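Local coordinates for protein phosphatidylserine synthase (Haemophilus influenzae, PDB 3HSI) that is an enzyme of the phospholipase D superfamily, built from two related alpha/beta halves that probably enclose the active site between them, at residues C[59-65]-C[158-164]; C[35-39]-C[163-167]; C[92-96]-C[106-111]; C[55-59]-C[140-144]. All blocks are in the same frame, centred on the assembly; numbering follows the deposited sequence.

Interactions 1 and 4 both involve the phospholipase D active-site motif and share Tyr-59, so the chain leaving strand 52-56 meets first 140-144 and then 158-164; their centres lie about 13 Å apart. Interaction 4, with the His-Val-Lys run, is the deeper, its centre about 8 Å from the centre of the chain. Interaction 2 continues interaction 1 through Tyr-163 and Leu-164, their centres about 9 Å apart, and brings helix 35-48 against the same loop. Interaction 3 holds the start of helix 107-118 and touches interaction 1 where Trp-60 O lies 2.6 Å from Tyr-111 OH. Interactions 2 and 3 are farthest apart, with centres about 22 Å from each other.

Interaction 1 (C[59-65]-C[158-164]); sequences YWQKDEA and SINNVYL
Within the phospholipase D active-site motif, Ile-159 forms a single parallel beta bridge with Trp-60, just ahead of helix 64-79. Ile-159 N donates to Tyr-59 O at 3.3 Å, and Gln-61 N to Ile-159 O at 2.8 Å; both bonds are nearly straight, the second shorter. Ile-159 lies side by side with Trp-60, its CG2 over the face of the five-membered ring, 3.8 Å from the centroid, a CH-pi contact; the indole N-H is meanwhile held by Gly-66 O. Ser-158 is small enough to set its CB over the middle of the Tyr-59 ring, 3.8 Å from the centroid, another CH-pi contact, and Arg-93 makes a cation-pi contact with the same ring. Farther along, polar groups take over. Asp-63 is the N-cap of helix 64-79: with chi1 at 58° its carboxylate turns back so that OD1 accepts from Gly-66 N, while OD2 is met from above its plane by Asn-161 N at 2.8 Å. The carboxylate and the Asn-161 amide are stacked, only 7° from parallel. An asparagine suits this place because it offers an acceptor and a donor side by side to the first turn of the helix: OD1 takes the N-H of Ala-65 at 2.9 Å, almost in line with its own C=O, and ND2 gives a hydrogen to Glu-64 OE1 at 3.1 Å.

Interaction 2 (C[35-39]-C[163-167]); sequences SAEFK and YLHQF
Lys-39 leaves its helix fully stretched, with CG trans to the backbone nitrogen (chi1 -177°) and every later torsion near 180°, whereas Gln-166 bends at chi2 (71°) and so swings its amide back to meet the ammonium group. Lys-39 NZ donates to Gln-166 OE1 at 2.8 Å, approaching from above the amide plane. Glu-68 OE1 fastens the pair from a third side chain, as a salt-bridge partner of the lysine and an acceptor for Gln-166 NE2, which should help fix the rotation of the amide. The long aliphatic part of Lys-39 is used too: it runs across Leu-164 at about a right angle, its CD 3.5 Å from Leu-164 O. In the fold, this contact lays the first turn of helix 35-48 against the loop between strands 151-155 and 171-179 of the N-terminal alpha/beta half. Phe-38 is buried, stacked on Tyr-175, and its CE2 meets Leu-164 CD1 at 3.8 Å, while Tyr-163 O lies at the ring edge, in its plane, 3.9 Å from CD2. Ser-35, with its short side chain, lets the loop come close, and its OG packs 3.5 Å from His-165 CB. His-165, in the left-handed helical region, has its CB directed toward the helix. A water lies in the plane of the imidazole, 2.9 Å from His-165 ND1, and accepts from Ala-36 N at 3.1 Å, giving a partner to an N-H of the first helical turn.

Interaction 3 (C[92-96]-C[106-111]); sequences HRAQR and TNADWY
Ala-94 and Ala-108 meet at the start of helix 107-118, whose first turn is closed by a capping box of Thr-106 and Asp-109. The tight part is around Ala-94 O: it accepts from Ala-108 N at 2.9 Å, and Ala-108 CB rests 3.4 Å from the same oxygen, an approach that a methyl side chain permits. Ala-94 CB sits at the edge of the Tyr-111 ring, 4.3 Å from CE2, a buried side backed by Ile-89 and by Phe-127, which stacks on Tyr-111. On the looser, partly exposed side, Thr-106 CG2 lies against the backbone of Gln-95 and Gln-95 CG touches Ala-108 CB at 3.8 Å. A water sits between Asn-107 N and the carbonyls of Arg-93 and Arg-96, accepting from Asn-107 N at 2.9 Å and lying 2.7 Å from Arg-96 O. The first three N-H groups of the helix are thus served by three different acceptors: the water, Ala-94 O and Thr-106 OG1. Threonine suits the N-cap, since with chi1 at 66° its hydroxyl oxygen comes round to accept from Asp-109 N at 3.1 Å. Asp-109 OD2 completes the box by accepting from Thr-106 N. The Asn-107 amide points toward the 59-65 segment, its OD1 accepting from Lys-62 N. Gln-61 OE1 receives hydrogens from both Asn-107 ND2 and Arg-93 NH2.

Interaction 4 (C[55-59]-C[140-144]); sequences VTALY and VLHVK
The chain at 56-58 and the run 140-144 travel in roughly opposing directions, 133° apart, and come closest where Thr-56 CA is 5.4 Å from Lys-144 CA. Leu-58 carries the apolar side of the contact. Its chi1 of 179°, trans to the backbone nitrogen, carries CG across to 140-142, where its two methyls part: CD1 packs on Val-140 CG2 at 3.9 Å, while CD2 comes obliquely to within 4.0 Å of His-142 CE1. Val-140 CG2 lies over one face of that imidazole, which belongs to the His-Val-Lys run of the HKD sequence characteristic of this superfamily. At the other end, Thr-56 brings a hydroxyl and a methyl together: CG2 meets Val-143 CG1, and OG1 lies 3.2 Å from Val-143 O, at most a weak bond. A water is shared by Thr-56 OG1 and Lys-144 O, 2.7 Å from the latter. A second water accepts from both Leu-58 N and Lys-144 NZ, the latter at 2.7 Å. The lysine also has a weak bond to Gly-156 O, and its backbone N is held by Asn-393 OD1 from the other half of the molecule. His-142 and Lys-144 probably belong to the active site, as in relatives, and this chemistry implies a division of labour: apolar groups pack against the imidazole and probably help to position it, while ordered water ties the ammonium group to the neighbouring backbone.

Interaction 1 (C[59-65]-C[158-164])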
# COMPACT_ATOMS: atom_id res chain seq x y z
N TYR C 59 4.01 1.63 -21.06
CA TYR C 59 4.05 0.44 -21.89
C TYR C 59 4.27 0.77 -23.33
O TYR C 59 4.14 1.92 -23.74
CB TYR C 59 2.80 -0.41 -21.71
CG TYR C 59 1.47 0.26 -22.04
CD1 TYR C 59 0.91 0.12 -23.30
CD2 TYR C 59 0.76 0.97 -21.07
CE1 TYR C 59 -0.32 0.68 -23.60
CE2 TYR C 59 -0.46 1.55 -21.36
CZ TYR C 59 -1.00 1.40 -22.63
OH TYR C 59 -2.22 1.95 -22.94
N TRP C 60 4.63 -0.25 -24.11
CA TRP C 60 4.75 -0.14 -25.53
C TRP C 60 4.07 -1.39 -26.09
O TRP C 60 4.57 -2.51 -25.97
CB TRP C 60 6.22 -0.05 -25.90
CG TRP C 60 6.51 0.12 -27.34
CD1 TRP C 60 5.88 -0.48 -28.39
CD2 TRP C 60 7.57 0.90 -27.89
NE1 TRP C 60 6.48 -0.12 -29.57
CE2 TRP C 60 7.52 0.73 -29.29
CE3 TRP C 60 8.57 1.72 -27.34
CZ2 TRP C 60 8.43 1.36 -30.16
CZ3 TRP C 60 9.48 2.34 -28.20
CH2 TRP C 60 9.39 2.17 -29.60
N GLN C 61 2.90 -1.17 -26.69
CA GLN C 61 1.98 -2.25 -27.04
C GLN C 61 2.32 -2.90 -28.38
O GLN C 61 2.73 -2.22 -29.33
CB GLN C 61 0.57 -1.69 -27.09
CG GLN C 61 -0.53 -2.70 -27.27
CD GLN C 61 -0.74 -3.54 -26.01
OE1 GLN C 61 -0.40 -3.13 -24.89
NE2 GLN C 61 -1.29 -4.73 -26.18
N LYS C 62 2.11 -4.20 -28.46
CA LYS C 62 2.28 -4.94 -29.71
C LYS C 62 1.29 -4.62 -30.86
O LYS C 62 1.27 -5.35 -31.85
CB LYS C 62 2.19 -6.43 -29.41
CG LYS C 62 0.91 -6.80 -28.67
CD LYS C 62 0.75 -8.30 -28.49
CE LYS C 62 -0.75 -8.61 -28.25
NZ LYS C 62 -1.07 -10.05 -28.38
N ASP C 63 0.46 -3.59 -30.77
CA ASP C 63 -0.55 -3.38 -31.81
C ASP C 63 0.09 -2.69 -33.03
O ASP C 63 1.31 -2.64 -33.15
CB ASP C 63 -1.73 -2.60 -31.24
CG ASP C 63 -1.32 -1.24 -30.67
OD1 ASP C 63 -0.22 -0.76 -31.03
OD2 ASP C 63 -2.10 -0.64 -29.88
N GLU C 64 -0.73 -2.17 -33.94
CA GLU C 64 -0.20 -1.65 -35.23
C GLU C 64 0.67 -0.41 -35.11
O GLU C 64 1.64 -0.25 -35.85
CB GLU C 64 -1.32 -1.40 -36.23
CG GLU C 64 -2.00 -2.65 -36.68
CD GLU C 64 -3.25 -2.99 -35.86
OE1 GLU C 64 -3.34 -2.68 -34.65
OE2 GLU C 64 -4.17 -3.60 -36.45
N ALA C 65 0.29 0.50 -34.22
CA ALA C 65 1.11 1.68 -33.91
C ALA C 65 2.45 1.27 -33.26
O ALA C 65 3.53 1.74 -33.67
CB ALA C 65 0.33 2.67 -33.03
N SER C 158 1.57 6.56 -23.66
CA SER C 158 2.34 5.34 -23.98
C SER C 158 2.28 5.10 -25.49
O SER C 158 1.76 5.96 -26.21
CB SER C 158 1.76 4.13 -23.28
OG SER C 158 1.98 4.22 -21.90
N ILE C 159 2.84 3.98 -25.95
CA ILE C 159 2.84 3.66 -27.38
C ILE C 159 1.80 2.57 -27.61
O ILE C 159 2.01 1.41 -27.24
CB ILE C 159 4.23 3.16 -27.91
CG1 ILE C 159 5.36 4.12 -27.52
CG2 ILE C 159 4.21 2.91 -29.43
CD1 ILE C 159 5.41 5.37 -28.37
N ASN C 160 0.67 2.96 -28.19
CA ASN C 160 -0.34 2.03 -28.72
C ASN C 160 -1.20 2.79 -29.74
O ASN C 160 -0.98 3.99 -29.93
CB ASN C 160 -1.19 1.40 -27.60
CG ASN C 160 -2.10 2.39 -26.94
OD1 ASN C 160 -2.21 3.52 -27.39
ND2 ASN C 160 -2.77 1.97 -25.87
N ASN C 161 -2.18 2.12 -30.34
CA ASN C 161 -3.07 2.75 -31.34
C ASN C 161 -3.76 4.04 -30.90
O ASN C 161 -3.74 5.05 -31.62
CB ASN C 161 -4.14 1.74 -31.83
CG ASN C 161 -3.55 0.60 -32.65
OD1 ASN C 161 -2.46 0.71 -33.22
ND2 ASN C 161 -4.27 -0.52 -32.69
N VAL C 162 -4.41 4.01 -29.74
CA VAL C 162 -5.16 5.19 -29.34
C VAL C 162 -4.30 6.43 -29.04
O VAL C 162 -4.60 7.51 -29.52
CB VAL C 162 -6.32 4.91 -28.30
CG1 VAL C 162 -7.41 4.08 -28.99
CG2 VAL C 162 -5.81 4.23 -27.02
N TYR C 163 -3.17 6.24 -28.35
CA TYR C 163 -2.29 7.37 -28.04
C TYR C 163 -1.68 8.01 -29.30
O TYR C 163 -1.36 9.21 -29.29
CB TYR C 163 -1.16 6.97 -27.08
CG TYR C 163 -1.56 6.83 -25.61
CD1 TYR C 163 -1.47 5.61 -24.95
CD2 TYR C 163 -1.99 7.94 -24.89
CE1 TYR C 163 -1.83 5.49 -23.59
CE2 TYR C 163 -2.36 7.85 -23.55
CZ TYR C 163 -2.26 6.62 -22.90
OH TYR C 163 -2.63 6.55 -21.56
N LEU C 164 -1.52 7.22 -30.35
CA LEU C 164 -0.93 7.74 -31.59
C LEU C 164 -1.96 7.98 -32.72
O LEU C 164 -1.59 8.31 -33.87
CB LEU C 164 0.17 6.79 -32.06
CG LEU C 164 1.56 7.00 -31.43
CD1 LEU C 164 1.50 7.11 -29.93
CD2 LEU C 164 2.47 5.87 -31.79

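Interaction 2 (C[35-39]-C[163-167])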
# COMPACT_ATOMS: atom_id res chain seq x y z
N SER C 35 -2.65 14.05 -30.99
CA SER C 35 -1.96 12.77 -30.98
C SER C 35 -1.40 12.38 -32.35
O SER C 35 -0.42 11.67 -32.43
CB SER C 35 -2.89 11.68 -30.46
OG SER C 35 -4.12 11.75 -31.12
N ALA C 36 -2.02 12.87 -33.41
CA ALA C 36 -1.51 12.64 -34.75
C ALA C 36 -0.18 13.36 -34.94
O ALA C 36 0.74 12.76 -35.47
CB ALA C 36 -2.55 13.07 -35.83
N GLU C 37 -0.09 14.62 -34.51
CA GLU C 37 1.19 15.36 -34.47
C GLU C 37 2.27 14.63 -33.65
O GLU C 37 3.43 14.55 -34.04
CB GLU C 37 1.01 16.78 -33.90
CG GLU C 37 0.38 17.75 -34.85
CD GLU C 37 0.32 19.20 -34.33
OE1 GLU C 37 1.03 19.59 -33.36
OE2 GLU C 37 -0.46 19.95 -34.95
N PHE C 38 1.86 14.11 -32.50
CA PHE C 38 2.74 13.37 -31.63
C PHE C 38 3.34 12.15 -32.34
O PHE C 38 4.56 11.95 -32.32
CB PHE C 38 1.93 12.95 -30.37
CG PHE C 38 2.69 12.10 -29.38
CD1 PHE C 38 3.94 12.53 -28.86
CD2 PHE C 38 2.15 10.91 -28.92
CE1 PHE C 38 4.64 11.74 -27.90
CE2 PHE C 38 2.83 10.11 -27.99
CZ PHE C 38 4.08 10.52 -27.47
N LYS C 39 2.49 11.33 -32.95
CA LYS C 39 2.95 10.25 -33.80
C LYS C 39 3.92 10.74 -34.88
O LYS C 39 4.97 10.17 -35.10
CB LYS C 39 1.77 9.55 -34.48
CG LYS C 39 2.25 8.37 -35.32
CD LYS C 39 1.13 7.63 -36.00
CE LYS C 39 1.70 6.58 -36.89
NZ LYS C 39 0.62 5.96 -37.72
N TYR C 163 -3.17 6.24 -28.35
CA TYR C 163 -2.29 7.37 -28.04
C TYR C 163 -1.68 8.01 -29.30
O TYR C 163 -1.36 9.21 -29.29
CB TYR C 163 -1.16 6.97 -27.08
CG TYR C 163 -1.56 6.83 -25.61
CD1 TYR C 163 -1.47 5.61 -24.95
CD2 TYR C 163 -1.99 7.94 -24.89
CE1 TYR C 163 -1.83 5.49 -23.59
CE2 TYR C 163 -2.36 7.85 -23.55
CZ TYR C 163 -2.26 6.62 -22.90
OH TYR C 163 -2.63 6.55 -21.56
N LEU C 164 -1.52 7.22 -30.35
CA LEU C 164 -0.93 7.74 -31.59
C LEU C 164 -1.96 7.98 -32.72
O LEU C 164 -1.59 8.31 -33.87
CB LEU C 164 0.17 6.79 -32.06
CG LEU C 164 1.56 7.00 -31.43
CD1 LEU C 164 1.50 7.11 -29.93
CD2 LEU C 164 2.47 5.87 -31.79
N HIS C 165 -3.25 7.84 -32.37
CA HIS C 165 -4.34 7.98 -33.32
C HIS C 165 -4.10 7.13 -34.57
O HIS C 165 -4.16 7.62 -35.69
CB HIS C 165 -4.50 9.45 -33.72
CG HIS C 165 -5.86 9.79 -34.22
ND1 HIS C 165 -6.31 11.09 -34.30
CD2 HIS C 165 -6.87 9.00 -34.64
CE1 HIS C 165 -7.55 11.08 -34.76
NE2 HIS C 165 -7.92 9.83 -34.97
N GLN C 166 -3.84 5.85 -34.37
CA GLN C 166 -3.60 4.95 -35.50
C GLN C 166 -4.79 4.83 -36.46
O GLN C 166 -4.60 4.80 -37.68
CB GLN C 166 -3.16 3.56 -35.00
CG GLN C 166 -2.58 2.66 -36.11
CD GLN C 166 -1.21 3.13 -36.57
OE1 GLN C 166 -0.66 4.10 -36.03
NE2 GLN C 166 -0.65 2.46 -37.56
N PHE C 167 -6.01 4.71 -35.92
CA PHE C 167 -7.19 4.63 -36.79
C PHE C 167 -8.12 5.80 -36.48
O PHE C 167 -7.67 6.94 -36.50
CB PHE C 167 -7.86 3.24 -36.74
CG PHE C 167 -6.90 2.11 -37.06
CD1 PHE C 167 -6.31 1.35 -36.03
CD2 PHE C 167 -6.51 1.85 -38.38
CE1 PHE C 167 -5.39 0.32 -36.31
CE2 PHE C 167 -5.58 0.82 -38.69
CZ PHE C 167 -5.02 0.05 -37.66
O HOH W 1 -5.02 13.54 -33.48

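Interaction 3 (C[92-96]-C[106-111])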
# COMPACT_ATOMS: atom_id res chain seq x y z
N HIS C 92 5.97 -5.35 -14.90
CA HIS C 92 4.72 -6.13 -14.76
C HIS C 92 3.77 -5.93 -15.96
O HIS C 92 3.21 -6.87 -16.52
CB HIS C 92 3.97 -5.75 -13.48
CG HIS C 92 4.78 -5.89 -12.23
ND1 HIS C 92 5.06 -7.11 -11.66
CD2 HIS C 92 5.33 -4.95 -11.43
CE1 HIS C 92 5.77 -6.92 -10.56
NE2 HIS C 92 5.95 -5.62 -10.40
N ARG C 93 3.60 -4.68 -16.37
CA ARG C 93 2.69 -4.35 -17.45
C ARG C 93 3.10 -5.03 -18.75
O ARG C 93 2.24 -5.50 -19.51
CB ARG C 93 2.53 -2.82 -17.60
CG ARG C 93 1.62 -2.37 -18.72
CD ARG C 93 0.18 -2.89 -18.57
NE ARG C 93 -0.63 -2.42 -19.69
CZ ARG C 93 -0.60 -2.94 -20.92
NH1 ARG C 93 0.20 -3.99 -21.19
NH2 ARG C 93 -1.37 -2.43 -21.87
N ALA C 94 4.41 -5.15 -18.98
CA ALA C 94 4.91 -5.77 -20.21
C ALA C 94 4.70 -7.30 -20.31
O ALA C 94 4.85 -7.87 -21.38
CB ALA C 94 6.40 -5.43 -20.42
N GLN C 95 4.34 -7.93 -19.18
CA GLN C 95 4.29 -9.38 -19.13
C GLN C 95 2.92 -9.93 -18.77
O GLN C 95 2.80 -11.03 -18.28
CB GLN C 95 5.37 -9.91 -18.18
CG GLN C 95 6.77 -9.55 -18.65
CD GLN C 95 7.84 -10.01 -17.71
OE1 GLN C 95 8.18 -9.33 -16.74
NE2 GLN C 95 8.42 -11.17 -18.00
N ARG C 96 1.88 -9.16 -19.02
CA ARG C 96 0.54 -9.67 -18.86
C ARG C 96 -0.31 -9.16 -20.01
O ARG C 96 0.07 -8.21 -20.67
CB ARG C 96 -0.05 -9.24 -17.52
CG ARG C 96 -0.40 -7.77 -17.44
CD ARG C 96 -1.02 -7.46 -16.09
NE ARG C 96 -1.09 -6.02 -15.81
CZ ARG C 96 -2.01 -5.19 -16.31
NH1 ARG C 96 -2.92 -5.63 -17.17
NH2 ARG C 96 -1.99 -3.92 -15.98
N THR C 106 2.13 -11.55 -24.85
CA THR C 106 2.38 -10.33 -24.10
C THR C 106 3.29 -9.44 -24.92
O THR C 106 3.96 -9.88 -25.86
CB THR C 106 3.05 -10.62 -22.76
OG1 THR C 106 4.35 -11.14 -23.02
CG2 THR C 106 2.23 -11.64 -21.93
N ASN C 107 3.33 -8.18 -24.54
CA ASN C 107 4.28 -7.24 -25.09
C ASN C 107 5.73 -7.76 -25.07
O ASN C 107 6.43 -7.69 -26.09
CB ASN C 107 4.13 -5.87 -24.41
CG ASN C 107 2.80 -5.20 -24.77
OD1 ASN C 107 2.17 -5.55 -25.79
ND2 ASN C 107 2.40 -4.22 -23.98
N ALA C 108 6.14 -8.30 -23.92
CA ALA C 108 7.47 -8.95 -23.80
C ALA C 108 7.67 -10.07 -24.85
O ALA C 108 8.70 -10.12 -25.53
CB ALA C 108 7.72 -9.48 -22.35
N ASP C 109 6.68 -10.94 -25.03
CA ASP C 109 6.80 -12.00 -26.04
C ASP C 109 7.04 -11.37 -27.41
O ASP C 109 7.91 -11.81 -28.16
CB ASP C 109 5.55 -12.89 -26.09
CG ASP C 109 5.34 -13.65 -24.83
OD1 ASP C 109 6.34 -14.07 -24.22
OD2 ASP C 109 4.17 -13.88 -24.44
N TRP C 110 6.29 -10.31 -27.71
CA TRP C 110 6.44 -9.59 -28.98
C TRP C 110 7.82 -8.90 -29.17
O TRP C 110 8.39 -8.93 -30.27
CB TRP C 110 5.22 -8.66 -29.21
CG TRP C 110 5.32 -7.73 -30.40
CD1 TRP C 110 5.24 -8.08 -31.72
CD2 TRP C 110 5.53 -6.31 -30.37
NE1 TRP C 110 5.38 -6.96 -32.52
CE2 TRP C 110 5.58 -5.86 -31.71
CE3 TRP C 110 5.68 -5.37 -29.33
CZ2 TRP C 110 5.76 -4.52 -32.05
CZ3 TRP C 110 5.84 -4.03 -29.67
CH2 TRP C 110 5.89 -3.62 -31.02
N TYR C 111 8.38 -8.29 -28.13
CA TYR C 111 9.70 -7.70 -28.24
C TYR C 111 10.72 -8.75 -28.66
O TYR C 111 11.54 -8.48 -29.53
CB TYR C 111 10.16 -7.01 -26.95
CG TYR C 111 9.20 -6.01 -26.30
CD1 TYR C 111 8.47 -5.09 -27.06
CD2 TYR C 111 9.06 -5.98 -24.88
CE1 TYR C 111 7.59 -4.18 -26.46
CE2 TYR C 111 8.19 -5.07 -24.27
CZ TYR C 111 7.46 -4.17 -25.07
OH TYR C 111 6.60 -3.27 -24.47
O HOH W 2 1.88 -7.05 -22.30

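Interaction 4 (C[55-59]-C[140-144])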
# COMPACT_ATOMS: atom_id res chain seq x y z
N VAL C 55 13.74 6.06 -24.15
CA VAL C 55 12.30 6.11 -23.98
C VAL C 55 12.02 5.46 -22.62
O VAL C 55 12.54 4.38 -22.34
CB VAL C 55 11.60 5.28 -25.08
CG1 VAL C 55 10.14 5.04 -24.74
CG2 VAL C 55 11.71 5.97 -26.44
N THR C 56 11.27 6.17 -21.76
CA THR C 56 10.64 5.59 -20.57
C THR C 56 9.16 5.80 -20.82
O THR C 56 8.75 6.90 -21.11
CB THR C 56 11.01 6.31 -19.20
OG1 THR C 56 10.73 7.73 -19.31
CG2 THR C 56 12.44 6.13 -18.82
N ALA C 57 8.38 4.73 -20.77
CA ALA C 57 6.93 4.82 -20.94
C ALA C 57 6.33 3.76 -20.03
O ALA C 57 7.05 2.88 -19.54
CB ALA C 57 6.54 4.60 -22.40
N LEU C 58 5.04 3.88 -19.73
CA LEU C 58 4.35 2.84 -18.97
C LEU C 58 4.36 1.54 -19.79
O LEU C 58 4.74 0.47 -19.29
CB LEU C 58 2.93 3.25 -18.64
CG LEU C 58 2.10 2.19 -17.86
CD1 LEU C 58 2.77 1.76 -16.53
CD2 LEU C 58 0.64 2.68 -17.60
N TYR C 59 4.01 1.63 -21.06
CA TYR C 59 4.05 0.44 -21.89
C TYR C 59 4.27 0.77 -23.33
O TYR C 59 4.14 1.92 -23.74
CB TYR C 59 2.80 -0.41 -21.71
CG TYR C 59 1.47 0.26 -22.04
CD1 TYR C 59 0.91 0.12 -23.30
CD2 TYR C 59 0.76 0.97 -21.07
CE1 TYR C 59 -0.32 0.68 -23.60
CE2 TYR C 59 -0.46 1.55 -21.36
CZ TYR C 59 -1.00 1.40 -22.63
OH TYR C 59 -2.22 1.95 -22.94
N VAL C 140 4.02 1.25 -10.31
CA VAL C 140 4.49 1.11 -11.70
C VAL C 140 5.37 2.29 -12.17
O VAL C 140 5.42 3.36 -11.54
CB VAL C 140 3.27 0.97 -12.70
CG1 VAL C 140 2.38 -0.21 -12.28
CG2 VAL C 140 2.43 2.23 -12.71
N LEU C 141 6.03 2.08 -13.30
CA LEU C 141 6.86 3.08 -13.89
C LEU C 141 6.00 4.13 -14.59
O LEU C 141 5.41 3.88 -15.64
CB LEU C 141 7.84 2.41 -14.86
CG LEU C 141 8.79 3.37 -15.62
CD1 LEU C 141 9.81 4.00 -14.65
CD2 LEU C 141 9.50 2.61 -16.74
N HIS C 142 5.90 5.31 -13.99
CA HIS C 142 5.17 6.41 -14.62
C HIS C 142 6.11 7.56 -14.99
O HIS C 142 5.63 8.65 -15.30
CB HIS C 142 4.10 6.94 -13.69
CG HIS C 142 2.78 6.23 -13.77
ND1 HIS C 142 2.15 5.96 -14.97
CD2 HIS C 142 1.91 5.85 -12.80
CE1 HIS C 142 0.99 5.38 -14.73
NE2 HIS C 142 0.81 5.31 -13.43
N VAL C 143 7.41 7.34 -14.93
CA VAL C 143 8.39 8.30 -15.44
C VAL C 143 8.17 8.45 -16.96
O VAL C 143 8.00 7.44 -17.66
CB VAL C 143 9.83 7.79 -15.15
CG1 VAL C 143 10.91 8.56 -15.98
CG2 VAL C 143 10.11 7.83 -13.65
N LYS C 144 8.17 9.70 -17.45
CA LYS C 144 7.97 10.00 -18.87
C LYS C 144 9.18 10.62 -19.51
O LYS C 144 10.09 11.10 -18.82
CB LYS C 144 6.79 10.96 -19.07
CG LYS C 144 5.54 10.61 -18.31
CD LYS C 144 4.92 9.29 -18.79
CE LYS C 144 3.80 8.82 -17.84
NZ LYS C 144 3.19 7.54 -18.34
O HOH W 3 12.53 9.92 -18.89
O HOH W 4 3.93 6.39 -20.69